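Local coordinates for protein 3-dehydroshikimate dehydratase (Bacillus anthracis, PDB 3DX5) that catalyses the manganese-dependent dehydration of 3-dehydroshikimate to 3,4-dihydroxybenzoate, the catechol building block of the siderophore petrobactin, at residues Q22-E30 and K260-K268; N99-S110 and Y138-T149. All coordinates share one frame; numbering follows the deposited sequence. Where two conformers were deposited one is given.

Interaction 1 (Q22-E30 and K260-K268)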
loop_
_atom_site.group_PDB
_atom_site.type_symbol
_atom_site.label_atom_id
_atom_site.label_comp_id
_atom_site.label_asym_id
_atom_site.label_seq_id
_atom_site.Cartn_x
_atom_site.Cartn_y
_atom_site.Cartn_z
ATOM N N GLN A 22 11.034 -0.768 18.580
ATOM C CA GLN A 22 11.054 -1.676 19.746
ATOM C C GLN A 22 11.072 -3.146 19.270
ATOM O O GLN A 22 11.828 -3.961 19.796
ATOM C CB GLN A 22 9.841 -1.421 20.674
ATOM C CG GLN A 22 9.771 -2.347 21.917
ATOM C CD GLN A 22 11.064 -2.312 22.748
ATOM O OE1 GLN A 22 11.635 -1.246 22.997
ATOM N NE2 GLN A 22 11.515 -3.481 23.189
ATOM N N PHE A 23 10.231 -3.481 18.293
ATOM C CA PHE A 23 10.255 -4.825 17.720
ATOM C C PHE A 23 11.638 -5.172 17.124
ATOM O O PHE A 23 12.152 -6.273 17.317
ATOM C CB PHE A 23 9.173 -4.976 16.662
ATOM C CG PHE A 23 9.182 -6.305 15.988
ATOM C CD1 PHE A 23 8.529 -7.401 16.565
ATOM C CD2 PHE A 23 9.856 -6.482 14.778
ATOM C CE1 PHE A 23 8.550 -8.672 15.927
ATOM C CE2 PHE A 23 9.895 -7.730 14.148
ATOM C CZ PHE A 23 9.227 -8.823 14.720
ATOM N N ALA A 24 12.232 -4.234 16.386
ATOM C CA ALA A 24 13.549 -4.485 15.810
ATOM C C ALA A 24 14.559 -4.782 16.907
ATOM O O ALA A 24 15.371 -5.698 16.786
ATOM C CB ALA A 24 14.027 -3.304 14.932
ATOM N N TYR A 25 14.495 -3.999 17.977
ATOM C CA TYR A 25 15.471 -4.071 19.042
ATOM C C TYR A 25 15.353 -5.407 19.794
ATOM O O TYR A 25 16.326 -6.113 20.005
ATOM C CB TYR A 25 15.252 -2.881 19.983
ATOM C CG TYR A 25 16.024 -2.887 21.280
ATOM C CD1 TYR A 25 17.403 -3.120 21.303
ATOM C CD2 TYR A 25 15.364 -2.632 22.492
ATOM C CE1 TYR A 25 18.117 -3.115 22.528
ATOM C CE2 TYR A 25 16.063 -2.616 23.705
ATOM C CZ TYR A 25 17.434 -2.867 23.705
ATOM O OH TYR A 25 18.118 -2.850 24.893
ATOM N N GLU A 26 14.141 -5.781 20.148
ATOM C CA GLU A 26 13.995 -6.974 20.967
ATOM C C GLU A 26 14.280 -8.265 20.183
ATOM O O GLU A 26 14.533 -9.296 20.791
ATOM C CB GLU A 26 12.635 -6.979 21.681
ATOM C CG GLU A 26 11.466 -7.169 20.787
ATOM C CD GLU A 26 10.120 -6.758 21.459
ATOM O OE1 GLU A 26 9.062 -7.084 20.861
ATOM O OE2 GLU A 26 10.122 -6.105 22.541
ATOM N N ASN A 27 14.253 -8.193 18.845
ATOM C CA ASN A 27 14.553 -9.355 18.020
ATOM C C ASN A 27 15.982 -9.410 17.460
ATOM O O ASN A 27 16.266 -10.273 16.646
ATOM C CB ASN A 27 13.496 -9.517 16.904
ATOM C CG ASN A 27 12.167 -10.017 17.459
ATOM O OD1 ASN A 27 12.009 -11.204 17.735
ATOM N ND2 ASN A 27 11.239 -9.104 17.693
ATOM N N GLY A 28 16.874 -8.509 17.882
ATOM C CA GLY A 28 18.286 -8.619 17.479
ATOM C C GLY A 28 18.617 -8.068 16.087
ATOM O O GLY A 28 19.714 -8.276 15.588
ATOM N N PHE A 29 17.689 -7.360 15.441
ATOM C CA PHE A 29 18.057 -6.614 14.234
ATOM C C PHE A 29 19.033 -5.506 14.603
ATOM O O PHE A 29 18.976 -4.947 15.706
ATOM C CB PHE A 29 16.850 -5.984 13.577
ATOM C CG PHE A 29 15.916 -6.975 12.974
ATOM C CD1 PHE A 29 16.143 -7.471 11.682
ATOM C CD2 PHE A 29 14.853 -7.471 13.712
ATOM C CE1 PHE A 29 15.269 -8.408 11.115
ATOM C CE2 PHE A 29 13.976 -8.389 13.161
ATOM C CZ PHE A 29 14.175 -8.853 11.844
ATOM N N GLU A 30 19.923 -5.167 13.688
ATOM C CA GLU A 30 20.805 -4.034 13.938
ATOM C C GLU A 30 20.540 -2.860 13.032
ATOM O O GLU A 30 21.234 -1.831 13.095
ATOM C CB GLU A 30 22.256 -4.477 13.825
ATOM C CG GLU A 30 22.676 -5.251 15.059
ATOM C CD GLU A 30 24.064 -5.815 14.891
ATOM O OE1 GLU A 30 25.026 -5.056 14.699
ATOM O OE2 GLU A 30 24.178 -7.035 14.895
ATOM N N LYS A 260 5.324 -9.750 11.966
ATOM C CA LYS A 260 6.010 -9.871 13.243
ATOM C C LYS A 260 6.344 -11.317 13.621
ATOM O O LYS A 260 7.471 -11.598 14.047
ATOM C CB LYS A 260 5.210 -9.203 14.373
ATOM C CG LYS A 260 5.344 -7.718 14.404
ATOM C CD LYS A 260 4.421 -7.234 15.537
ATOM C CE LYS A 260 4.679 -5.823 15.978
ATOM N NZ LYS A 260 3.594 -5.483 16.958
ATOM N N ASP A 261 5.381 -12.225 13.440
ATOM C CA ASP A 261 5.628 -13.644 13.707
ATOM C C ASP A 261 6.717 -14.202 12.821
ATOM O O ASP A 261 7.594 -14.929 13.304
ATOM C CB ASP A 261 4.367 -14.482 13.476
ATOM C CG ASP A 261 3.321 -14.275 14.560
ATOM O OD1 ASP A 261 3.683 -13.942 15.722
ATOM O OD2 ASP A 261 2.117 -14.437 14.245
ATOM N N ILE A 262 6.628 -13.909 11.525
ATOM C CA ILE A 262 7.599 -14.440 10.554
ATOM C C ILE A 262 8.998 -13.911 10.865
ATOM O O ILE A 262 9.968 -14.676 10.881
ATOM C CB ILE A 262 7.208 -14.069 9.105
ATOM C CG1 ILE A 262 5.888 -14.771 8.706
ATOM C CG2 ILE A 262 8.357 -14.344 8.139
ATOM C CD1 ILE A 262 5.953 -16.308 8.669
ATOM N N LEU A 263 9.091 -12.601 11.109
ATOM C CA LEU A 263 10.396 -11.939 11.341
ATOM C C LEU A 263 11.043 -12.427 12.643
ATOM O O LEU A 263 12.244 -12.715 12.686
ATOM C CB LEU A 263 10.222 -10.415 11.377
ATOM C CG LEU A 263 9.925 -9.851 9.967
ATOM C CD1 LEU A 263 9.614 -8.320 10.033
ATOM C CD2 LEU A 263 11.109 -10.084 9.008
ATOM N N LYS A 264 10.231 -12.516 13.694
ATOM C CA LYS A 264 10.705 -13.009 14.962
ATOM C C LYS A 264 11.259 -14.460 14.788
ATOM O O LYS A 264 12.375 -14.765 15.232
ATOM C CB LYS A 264 9.559 -12.929 15.983
ATOM C CG LYS A 264 9.832 -13.668 17.341
ATOM C CD LYS A 264 8.754 -13.326 18.400
ATOM C CE LYS A 264 8.879 -14.291 19.556
ATOM N NZ LYS A 264 8.130 -13.839 20.780
ATOM N N ALA A 265 10.494 -15.335 14.127
ATOM C CA ALA A 265 10.954 -16.701 13.912
ATOM C C ALA A 265 12.244 -16.760 13.075
ATOM O O ALA A 265 13.159 -17.573 13.387
ATOM C CB ALA A 265 9.840 -17.600 13.312
ATOM N N GLU A 266 12.316 -15.928 12.030
ATOM C CA GLU A 266 13.497 -15.860 11.159
ATOM C C GLU A 266 14.774 -15.554 11.935
ATOM O O GLU A 266 15.798 -16.222 11.760
ATOM C CB GLU A 266 13.308 -14.837 10.024
ATOM C CG GLU A 266 12.226 -15.201 9.030
ATOM C CD GLU A 266 12.588 -16.400 8.178
ATOM O OE1 GLU A 266 12.793 -17.506 8.731
ATOM O OE2 GLU A 266 12.657 -16.238 6.941
HETATM N N MSE A 267 14.699 -14.582 12.830
HETATM C CA MSE A 267 15.895 -14.139 13.549
HETATM C C MSE A 267 16.406 -15.212 14.497
HETATM O O MSE A 267 17.614 -15.315 14.711
HETATM C CB MSE A 267 15.683 -12.796 14.236
HETATM C CG MSE A 267 15.640 -11.623 13.257
HETATM SE SE MSE A 267 17.319 -11.314 12.332
HETATM C CE MSE A 267 18.485 -10.853 13.809
ATOM N N LYS A 268 15.501 -16.014 15.067
ATOM C CA LYS A 268 15.936 -17.101 15.937
ATOM C C LYS A 268 16.698 -18.125 15.118
ATOM O O LYS A 268 17.740 -18.660 15.581
ATOM C CB LYS A 268 14.734 -17.788 16.617
ATOM C CG LYS A 268 13.824 -16.854 17.467
ATOM C CD LYS A 268 12.766 -17.661 18.221
ATOM C CE LYS A 268 11.789 -16.756 18.985
ATOM N NZ LYS A 268 10.763 -17.605 19.690
HETATM O O HOH W 1 13.580 -13.347 17.337
#
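A chi1 of 177° sends the Phe-23 ring away from its own backbone N, out from helix 17-26 and onto the first turn of 260-268. The methylene CG of Lys-260 lies over one ring face, 4.0 Å from the centroid in a CH-pi contact, while CB of Leu-263 meets the ring edge at CZ, 3.8 Å away. A flat phenyl ring suits this place, since it offers a face to the lysine stem and a rim to the leucine. On the opposite face of the ring sits the amide of Asn-27, whose ND2 donates to the Phe-23 carbonyl O (3.0 Å); the backbone N of Asn-27 reaches the same oxygen from the other side of its plane. That bond turns OD1 toward Lys-264, where it rests 3.3 Å from CG and accepts a hydrogen bond from a water that also donates to the Lys-264 carbonyl O. In Met-267, present as selenomethionine, chi1 (-73°) sets CG over one face of Phe-29, the bend at chi2 (-65°) keeps SE above the same face, 4.1 Å from the ring centroid in a Met-aromatic contact, and the bend at chi3 turns CE to the Gly-28 carbonyl O at 3.4 Å. Gly-28, at positive phi, is the C-prime residue of the Schellman motif that closes helix 17-26. The two helices run nearly parallel, their segment axes 11.0 Å apart, as neighbours on the outside of the TIM barrel; Phe-23 also touches Leu-5, and Phe-29 and Leu-263 touch Leu-252, on adjoining barrel strands. Direct contact rests on rings and methylenes, with carbonyl oxygens packed against carbon and one water as polar link, so the pairing of these segments probably depends more on shape and dispersion than on charge.

Interaction 2 (N99-S110 and Y138-T149); sequences NKIRTFAGQKGS and YVLLETHPNTLT. With MN (manganese (II) ion), chain B; DHB (3,4-dihydroxybenzoic acid), chain D.
Tyr-138 opens the pairing: its N donates to Asn-99 O (2.8 Å), its O accepts from Ile-101 N, and the amide ND2 of Asn-99 lies at the edge of its ring. CG1 of Val-139 packs on the methyl CG2 of Thr-103, Leu-140 N donates to Ile-101 O, and CD2 of Leu-141 meets the same methyl, a small apolar branch suited to fit between two larger side chains. These parallel strands, linked through helix 115-134, form one beta-alpha-beta crossover of the TIM barrel, and Glu-142 stands at its catalytic end. It keeps CG opposite its N (chi1 -176°), an extended chain that carries the carboxylate to the metal. Two oxygens suit its double task: OE2 binds manganese at 2.1 Å, beside Asp-172, His-198 and Glu-253, and OE1 accepts a hydrogen bond from Arg-102 NH2 (2.7 Å), part of a salt bridge, from above the carboxylate plane. The same NH2 holds O2 of the bound dihydroxybenzoate. His-144, the inferred proton acceptor, takes the edge of Phe-104 on its ring face, Phe-104 CE1 lying 3.4 Å from His-144 CG, while its NE2 edge faces ligand O3. Thr-147 OG1 accepts from Thr-149 N, closing an ST turn, and Leu-148 N donates almost straight to Ala-105 O (2.8 Å).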
loop_
_atom_site.group_PDB
_atom_site.type_symbol
_atom_site.label_atom_id
_atom_site.label_comp_id
_atom_site.label_asym_id
_atom_site.label_seq_id
_atom_site.Cartn_x
_atom_site.Cartn_y
_atom_site.Cartn_z
ATOM N N ASN A 99 23.393 7.085 4.570
ATOM C CA ASN A 99 24.006 7.587 3.351
ATOM C C ASN A 99 23.570 6.801 2.108
ATOM O O ASN A 99 24.276 6.846 1.081
ATOM C CB ASN A 99 25.545 7.577 3.484
ATOM C CG ASN A 99 26.124 6.156 3.551
ATOM O OD1 ASN A 99 25.400 5.160 3.763
ATOM N ND2 ASN A 99 27.426 6.050 3.331
ATOM N N LYS A 100 22.439 6.078 2.165
ATOM C CA LYS A 100 22.014 5.278 1.004
ATOM C C LYS A 100 20.542 5.471 0.648
ATOM O O LYS A 100 19.676 5.550 1.551
ATOM C CB LYS A 100 22.241 3.768 1.269
ATOM C CG LYS A 100 23.653 3.396 1.665
ATOM C CD LYS A 100 23.784 1.896 1.998
ATOM C CE LYS A 100 25.192 1.571 2.521
ATOM N NZ LYS A 100 25.566 2.338 3.757
ATOM N N ILE A 101 20.270 5.547 -0.663
ATOM C CA ILE A 101 18.941 5.635 -1.253
ATOM C C ILE A 101 18.762 4.514 -2.296
ATOM O O ILE A 101 19.530 4.417 -3.269
ATOM C CB ILE A 101 18.715 6.982 -2.001
ATOM C CG1 ILE A 101 18.901 8.186 -1.070
ATOM C CG2 ILE A 101 17.324 7.014 -2.663
ATOM C CD1 ILE A 101 18.052 8.155 0.258
ATOM N N ARG A 102 17.729 3.699 -2.119
ATOM C CA ARG A 102 17.455 2.623 -3.049
ATOM C C ARG A 102 16.505 3.132 -4.140
ATOM O O ARG A 102 15.492 3.777 -3.857
ATOM C CB ARG A 102 16.805 1.453 -2.274
ATOM C CG ARG A 102 16.505 0.147 -3.076
ATOM C CD ARG A 102 15.346 0.228 -4.139
ATOM N NE ARG A 102 14.044 0.760 -3.706
ATOM C CZ ARG A 102 13.090 0.028 -3.137
ATOM N NH1 ARG A 102 11.925 0.598 -2.798
ATOM N NH2 ARG A 102 13.312 -1.277 -2.902
ATOM N N THR A 103 16.832 2.843 -5.389
ATOM C CA THR A 103 15.906 3.110 -6.485
ATOM C C THR A 103 15.961 1.982 -7.498
ATOM O O THR A 103 16.767 1.052 -7.355
ATOM C CB THR A 103 16.131 4.511 -7.135
ATOM O OG1 THR A 103 15.035 4.805 -8.009
ATOM C CG2 THR A 103 17.438 4.574 -7.966
ATOM N N PHE A 104 15.064 2.031 -8.473
ATOM C CA PHE A 104 14.978 1.024 -9.539
ATOM C C PHE A 104 15.422 1.657 -10.835
ATOM O O PHE A 104 15.230 2.861 -11.029
ATOM C CB PHE A 104 13.544 0.491 -9.668
ATOM C CG PHE A 104 13.111 -0.307 -8.466
ATOM C CD1 PHE A 104 13.586 -1.601 -8.266
ATOM C CD2 PHE A 104 12.273 0.252 -7.507
ATOM C CE1 PHE A 104 13.226 -2.329 -7.145
ATOM C CE2 PHE A 104 11.888 -0.491 -6.387
ATOM C CZ PHE A 104 12.368 -1.760 -6.206
ATOM N N ALA A 105 16.012 0.876 -11.727
ATOM C CA ALA A 105 16.513 1.419 -12.978
ATOM C C ALA A 105 15.502 1.134 -14.075
ATOM O O ALA A 105 15.607 0.143 -14.797
ATOM C CB ALA A 105 17.867 0.813 -13.324
ATOM N N GLY A 106 14.517 2.007 -14.189
ATOM C CA GLY A 106 13.505 1.880 -15.229
ATOM C C GLY A 106 12.328 1.020 -14.826
ATOM O O GLY A 106 12.330 0.419 -13.758
ATOM N N GLN A 107 11.334 0.961 -15.705
ATOM C CA GLN A 107 10.055 0.322 -15.410
ATOM C C GLN A 107 9.716 -0.741 -16.473
ATOM O O GLN A 107 8.560 -1.134 -16.612
ATOM C CB GLN A 107 8.921 1.371 -15.411
ATOM C CG GLN A 107 9.001 2.497 -14.366
ATOM C CD GLN A 107 7.931 3.587 -14.611
ATOM O OE1 GLN A 107 7.864 4.201 -15.687
ATOM N NE2 GLN A 107 7.096 3.812 -13.617
ATOM N N LYS A 108 10.705 -1.166 -17.254
ATOM C CA LYS A 108 10.536 -2.318 -18.162
ATOM C C LYS A 108 11.861 -3.025 -18.277
ATOM O O LYS A 108 12.918 -2.449 -17.944
ATOM C CB LYS A 108 10.027 -1.887 -19.541
ATOM C CG LYS A 108 11.034 -1.032 -20.313
ATOM C CD LYS A 108 10.392 -0.462 -21.585
ATOM C CE LYS A 108 11.363 0.444 -22.303
ATOM N NZ LYS A 108 10.871 0.763 -23.685
ATOM N N GLY A 109 11.791 -4.277 -18.716
ATOM C CA GLY A 109 12.950 -5.155 -18.854
ATOM C C GLY A 109 14.021 -4.621 -19.796
ATOM O O GLY A 109 13.704 -3.906 -20.736
ATOM N N SER A 110 15.285 -4.982 -19.555
ATOM C CA SER A 110 16.395 -4.507 -20.404
ATOM C C SER A 110 16.201 -4.827 -21.878
ATOM O O SER A 110 16.578 -4.028 -22.733
ATOM C CB SER A 110 17.744 -5.082 -19.942
ATOM O OG SER A 110 17.665 -6.493 -19.850
ATOM N N TYR A 138 25.048 7.439 -1.491
ATOM C CA TYR A 138 25.116 6.464 -2.569
ATOM C C TYR A 138 23.733 6.142 -3.074
ATOM O O TYR A 138 22.773 6.006 -2.268
ATOM C CB TYR A 138 25.802 5.175 -2.110
ATOM C CG TYR A 138 27.241 5.412 -1.700
ATOM C CD1 TYR A 138 28.268 5.440 -2.660
ATOM C CD2 TYR A 138 27.563 5.699 -0.372
ATOM C CE1 TYR A 138 29.593 5.707 -2.304
ATOM C CE2 TYR A 138 28.906 5.962 0.005
ATOM C CZ TYR A 138 29.902 5.940 -0.976
ATOM O OH TYR A 138 31.198 6.205 -0.629
ATOM N N VAL A 139 23.656 5.974 -4.401
ATOM C CA VAL A 139 22.445 5.516 -5.065
ATOM C C VAL A 139 22.578 4.016 -5.318
ATOM O O VAL A 139 23.437 3.575 -6.092
ATOM C CB VAL A 139 22.247 6.269 -6.423
ATOM C CG1 VAL A 139 21.016 5.735 -7.187
ATOM C CG2 VAL A 139 22.144 7.743 -6.169
ATOM N N LEU A 140 21.715 3.222 -4.691
ATOM C CA LEU A 140 21.733 1.782 -4.894
ATOM C C LEU A 140 20.618 1.356 -5.824
ATOM O O LEU A 140 19.425 1.537 -5.503
ATOM C CB LEU A 140 21.556 1.049 -3.562
ATOM C CG LEU A 140 22.829 0.895 -2.716
ATOM C CD1 LEU A 140 23.324 2.294 -2.195
ATOM C CD2 LEU A 140 22.580 -0.054 -1.571
ATOM N N LEU A 141 20.983 0.759 -6.957
ATOM C CA LEU A 141 19.977 0.175 -7.824
ATOM C C LEU A 141 19.698 -1.214 -7.326
ATOM O O LEU A 141 20.623 -1.979 -7.019
ATOM C CB LEU A 141 20.471 0.106 -9.292
ATOM C CG LEU A 141 20.909 1.444 -9.911
ATOM C CD1 LEU A 141 21.442 1.201 -11.353
ATOM C CD2 LEU A 141 19.795 2.488 -9.894
ATOM N N GLU A 142 18.426 -1.546 -7.241
ATOM C CA GLU A 142 18.020 -2.878 -6.797
ATOM C C GLU A 142 17.936 -3.823 -8.024
ATOM O O GLU A 142 17.450 -3.429 -9.065
ATOM C CB GLU A 142 16.678 -2.778 -6.049
ATOM C CG GLU A 142 16.227 -4.106 -5.474
ATOM C CD GLU A 142 15.232 -3.923 -4.366
ATOM O OE1 GLU A 142 15.344 -2.954 -3.585
ATOM O OE2 GLU A 142 14.343 -4.770 -4.273
ATOM N N THR A 143 18.460 -5.037 -7.918
ATOM C CA THR A 143 18.335 -6.022 -8.986
ATOM C C THR A 143 16.867 -6.542 -9.006
ATOM O O THR A 143 16.388 -7.126 -8.020
ATOM C CB THR A 143 19.322 -7.177 -8.785
ATOM O OG1 THR A 143 19.163 -7.674 -7.464
ATOM C CG2 THR A 143 20.831 -6.706 -8.949
ATOM N N HIS A 144 16.181 -6.295 -10.120
ATOM C CA HIS A 144 14.742 -6.510 -10.264
ATOM C C HIS A 144 14.320 -6.887 -11.679
ATOM O O HIS A 144 14.842 -6.305 -12.633
ATOM C CB HIS A 144 13.998 -5.217 -9.939
ATOM C CG HIS A 144 13.112 -5.354 -8.763
ATOM N ND1 HIS A 144 11.759 -5.109 -8.815
ATOM C CD2 HIS A 144 13.375 -5.810 -7.511
ATOM C CE1 HIS A 144 11.240 -5.325 -7.618
ATOM N NE2 HIS A 144 12.201 -5.758 -6.813
ATOM N N PRO A 145 13.369 -7.856 -11.808
ATOM C CA PRO A 145 12.792 -8.152 -13.121
ATOM C C PRO A 145 12.049 -6.900 -13.650
ATOM O O PRO A 145 11.664 -6.004 -12.869
ATOM C CB PRO A 145 11.817 -9.308 -12.842
ATOM C CG PRO A 145 11.445 -9.108 -11.362
ATOM C CD PRO A 145 12.701 -8.611 -10.722
ATOM N N ASN A 146 11.911 -6.812 -14.966
ATOM C CA ASN A 146 11.198 -5.662 -15.566
ATOM C C ASN A 146 11.869 -4.317 -15.301
ATOM O O ASN A 146 11.204 -3.292 -15.192
ATOM C CB ASN A 146 9.687 -5.689 -15.165
ATOM C CG ASN A 146 9.037 -7.037 -15.519
ATOM O OD1 ASN A 146 8.531 -7.767 -14.654
ATOM N ND2 ASN A 146 9.150 -7.412 -16.774
ATOM N N THR A 147 13.195 -4.342 -15.156
ATOM C CA THR A 147 14.014 -3.129 -15.055
ATOM C C THR A 147 15.304 -3.367 -15.845
ATOM O O THR A 147 15.506 -4.468 -16.376
ATOM C CB THR A 147 14.380 -2.755 -13.599
ATOM O OG1 THR A 147 15.406 -3.625 -13.126
ATOM C CG2 THR A 147 13.146 -2.792 -12.648
ATOM N N LEU A 148 16.181 -2.371 -15.910
ATOM C CA LEU A 148 17.488 -2.552 -16.571
ATOM C C LEU A 148 18.403 -3.529 -15.829
ATOM O O LEU A 148 19.361 -4.082 -16.412
ATOM C CB LEU A 148 18.192 -1.209 -16.775
ATOM C CG LEU A 148 17.578 -0.313 -17.897
ATOM C CD1 LEU A 148 17.986 1.143 -17.685
ATOM C CD2 LEU A 148 17.978 -0.773 -19.321
ATOM N N THR A 149 18.098 -3.776 -14.556
ATOM C CA THR A 149 18.904 -4.721 -13.756
ATOM C C THR A 149 18.253 -6.110 -13.675
ATOM O O THR A 149 18.405 -6.830 -12.680
ATOM C CB THR A 149 19.127 -4.202 -12.337
ATOM O OG1 THR A 149 17.859 -4.059 -11.686
ATOM C CG2 THR A 149 19.825 -2.840 -12.357
HETATM MN MN MN B . 13.713 -6.247 -2.954
HETATM C C1 DHB D . 9.583 -3.894 -3.972
HETATM C C2 DHB D . 10.756 -4.621 -3.787
HETATM C C3 DHB D . 10.843 -5.947 -4.223
HETATM O O3 DHB D . 11.963 -6.724 -4.082
HETATM C C4 DHB D . 9.686 -6.536 -4.902
HETATM O O4 DHB D . 9.812 -7.816 -5.316
HETATM C C5 DHB D . 8.529 -5.789 -5.107
HETATM C C6 DHB D . 8.492 -4.467 -4.630
HETATM C C DHB D . 9.518 -2.463 -3.465
HETATM O O1 DHB D . 8.535 -1.730 -3.623
HETATM O O2 DHB D . 10.552 -1.960 -2.795
HETATM O O HOH W 2 16.052 -1.906 -10.911
#

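Along the chain, interaction 2 is nested inside interaction 1: residues 22-30 come early and 260-268 near the end, with 99-110 and 138-149 between them. Both belong to the same TIM barrel, on opposite sides of its centre, their centres about 27 Å apart and nearest atoms about 11 Å. Interaction 1 brings together the first and last helices, 17-26 and 259-272, beside the seam where strands 2-6 and 249-252 pair to close the ring of strands. Interaction 2 lies within the wall itself, joining strands 100-103 and 138-142 and supplying pocket residues. One thus packs the outer helical layer where the barrel closes; the other builds part of the manganese and ligand site.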